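Local coordinates for putative hydantoin racemase (Klebsiella pneumoniae subsp. pneumoniae, PDB 3QVK), which probably interconverts the D and L forms of 5-monosubstituted hydantoins such as 5-benzylhydantoin and 5-isobutylhydantoin, at residues V2-I7 with P29-L34. Numbering follows the deposited sequence.
Sequences VRIQVI and PGTEIL
Arg3 and Glu32 are paired neighbours on the two parallel strands of a beta-alpha-beta unit, their side chains lying side by side on one face; helix 13-26 connects strand 2-7 to 31-36, an outermost strand of its four-stranded sheet within the chain. Five backbone hydrogen bonds fix the register. Glu32 gives its N-H to Val2 O at 2.7 Å and accepts from Ile4 N through its own O at 2.9 Å, so it bonds to the residues flanking Arg3. The last bond, Val6 N to Leu34 O, is more bent, 139° at the hydrogen, and its donor stands above the carbonyl plane.

Followed outward, Arg3 first sets CB 3.9 Å from Leu34 CD1. Its CG and CD then run alongside Glu32, Arg3 CD coming 3.4 Å from Glu32 OE1. At the CG-CD bond the chain bends (chi3 -65°), and beyond it Arg3 NE lies 4.7 Å from Glu32 OE1, too far for a salt bridge, while NH2 is hydrogen-bonded to Gln68 O and Leu34 CD2 lies obliquely to the guanidinium. The pairing is thus one of aliphatic stem with carboxylate.

On the other face, which carries Val2, Thr31, Ile4 and Ile33, Thr31 OG1 is hydrogen-bonded to Glu212 OE2 of helix 203-216, and Thr31 CG2 rests 3.8 Å from Ile4 CD1.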
loop_
_atom_site.group_PDB
_atom_site.type_symbol
_atom_site.label_atom_id
_atom_site.label_comp_id
_atom_site.label_asym_id
_atom_site.label_seq_id
_atom_site.Cartn_x
_atom_site.Cartn_y
_atom_site.Cartn_z
ATOM N N VAL A 2 -33.470 -23.810 -2.276
ATOM C CA VAL A 2 -32.090 -23.432 -2.582
ATOM C C VAL A 2 -31.157 -24.616 -2.328
ATOM O O VAL A 2 -31.169 -25.205 -1.247
ATOM C CB VAL A 2 -31.633 -22.200 -1.754
ATOM C CG1 VAL A 2 -30.217 -21.777 -2.135
ATOM C CG2 VAL A 2 -32.599 -21.031 -1.940
ATOM N N ARG A 3 -30.362 -24.967 -3.335
ATOM C CA ARG A 3 -29.395 -26.055 -3.205
ATOM C C ARG A 3 -27.968 -25.530 -3.310
ATOM O O ARG A 3 -27.583 -24.948 -4.327
ATOM C CB ARG A 3 -29.649 -27.142 -4.251
ATOM C CG ARG A 3 -30.944 -27.918 -4.048
ATOM C CD ARG A 3 -30.961 -29.179 -4.893
ATOM N NE ARG A 3 -30.975 -28.877 -6.322
ATOM C CZ ARG A 3 -30.437 -29.648 -7.262
ATOM N NH1 ARG A 3 -29.823 -30.780 -6.937
ATOM N NH2 ARG A 3 -30.507 -29.281 -8.533
ATOM N N ILE A 4 -27.197 -25.730 -2.244
ATOM C CA ILE A 4 -25.818 -25.253 -2.180
ATOM C C ILE A 4 -24.847 -26.426 -2.087
ATOM O O ILE A 4 -24.919 -27.235 -1.158
ATOM C CB ILE A 4 -25.595 -24.283 -0.986
ATOM C CG1 ILE A 4 -26.613 -23.137 -1.023
ATOM C CG2 ILE A 4 -24.160 -23.744 -0.989
ATOM C CD1 ILE A 4 -26.641 -22.284 0.231
ATOM N N GLN A 5 -23.947 -26.508 -3.063
ATOM C CA GLN A 5 -22.897 -27.520 -3.075
ATOM C C GLN A 5 -21.704 -27.042 -2.251
ATOM O O GLN A 5 -21.013 -26.095 -2.633
ATOM C CB GLN A 5 -22.463 -27.827 -4.511
ATOM C CG GLN A 5 -21.487 -28.994 -4.630
ATOM C CD GLN A 5 -20.841 -29.097 -6.000
ATOM O OE1 GLN A 5 -20.462 -28.091 -6.603
ATOM N NE2 GLN A 5 -20.701 -30.322 -6.494
ATOM N N VAL A 6 -21.476 -27.696 -1.117
ATOM C CA VAL A 6 -20.331 -27.382 -0.269
ATOM C C VAL A 6 -19.208 -28.375 -0.563
ATOM O O VAL A 6 -19.308 -29.564 -0.244
ATOM C CB VAL A 6 -20.699 -27.382 1.235
ATOM C CG1 VAL A 6 -19.504 -26.961 2.076
ATOM C CG2 VAL A 6 -21.879 -26.449 1.502
ATOM N N ILE A 7 -18.147 -27.872 -1.188
ATOM C CA ILE A 7 -17.043 -28.711 -1.637
ATOM C C ILE A 7 -15.880 -28.671 -0.656
ATOM O O ILE A 7 -15.258 -27.627 -0.457
ATOM C CB ILE A 7 -16.532 -28.292 -3.043
ATOM C CG1 ILE A 7 -17.686 -28.229 -4.048
ATOM C CG2 ILE A 7 -15.429 -29.246 -3.527
ATOM C CD1 ILE A 7 -17.373 -27.433 -5.294
ATOM N N PRO A 29 -34.277 -22.117 6.272
ATOM C CA PRO A 29 -35.360 -22.988 5.811
ATOM C C PRO A 29 -35.458 -23.015 4.285
ATOM O O PRO A 29 -35.430 -21.962 3.643
ATOM C CB PRO A 29 -36.609 -22.341 6.417
ATOM C CG PRO A 29 -36.114 -21.677 7.649
ATOM C CD PRO A 29 -34.740 -21.174 7.310
ATOM N N GLY A 30 -35.548 -24.215 3.719
ATOM C CA GLY A 30 -35.626 -24.387 2.270
ATOM C C GLY A 30 -34.284 -24.620 1.596
ATOM O O GLY A 30 -34.227 -24.833 0.383
ATOM N N THR A 31 -33.207 -24.577 2.378
ATOM C CA THR A 31 -31.859 -24.798 1.855
ATOM C C THR A 31 -31.412 -26.248 2.036
ATOM O O THR A 31 -31.447 -26.786 3.146
ATOM C CB THR A 31 -30.823 -23.841 2.500
ATOM O OG1 THR A 31 -31.144 -22.487 2.165
ATOM C CG2 THR A 31 -29.408 -24.149 2.013
ATOM N N GLU A 32 -31.000 -26.866 0.932
ATOM C CA GLU A 32 -30.415 -28.202 0.953
ATOM C C GLU A 32 -28.906 -28.105 0.742
ATOM O O GLU A 32 -28.439 -27.433 -0.183
ATOM C CB GLU A 32 -31.045 -29.086 -0.127
ATOM C CG GLU A 32 -30.643 -30.558 -0.045
ATOM C CD GLU A 32 -30.965 -31.342 -1.308
ATOM O OE1 GLU A 32 -31.817 -30.891 -2.105
ATOM O OE2 GLU A 32 -30.363 -32.419 -1.502
ATOM N N ILE A 33 -28.153 -28.776 1.607
ATOM C CA ILE A 33 -26.697 -28.808 1.510
ATOM C C ILE A 33 -26.235 -30.085 0.811
ATOM O O ILE A 33 -26.623 -31.191 1.196
ATOM C CB ILE A 33 -26.025 -28.679 2.911
ATOM C CG1 ILE A 33 -26.416 -27.359 3.600
ATOM C CG2 ILE A 33 -24.500 -28.847 2.821
ATOM C CD1 ILE A 33 -26.059 -26.079 2.832
ATOM N N LEU A 34 -25.420 -29.915 -0.227
ATOM C CA LEU A 34 -24.782 -31.034 -0.914
ATOM C C LEU A 34 -23.293 -31.054 -0.564
ATOM O O LEU A 34 -22.475 -30.422 -1.241
ATOM C CB LEU A 34 -24.986 -30.939 -2.433
ATOM C CG LEU A 34 -26.374 -31.205 -3.034
ATOM C CD1 LEU A 34 -27.286 -29.983 -2.948
ATOM C CD2 LEU A 34 -26.245 -31.668 -4.479
#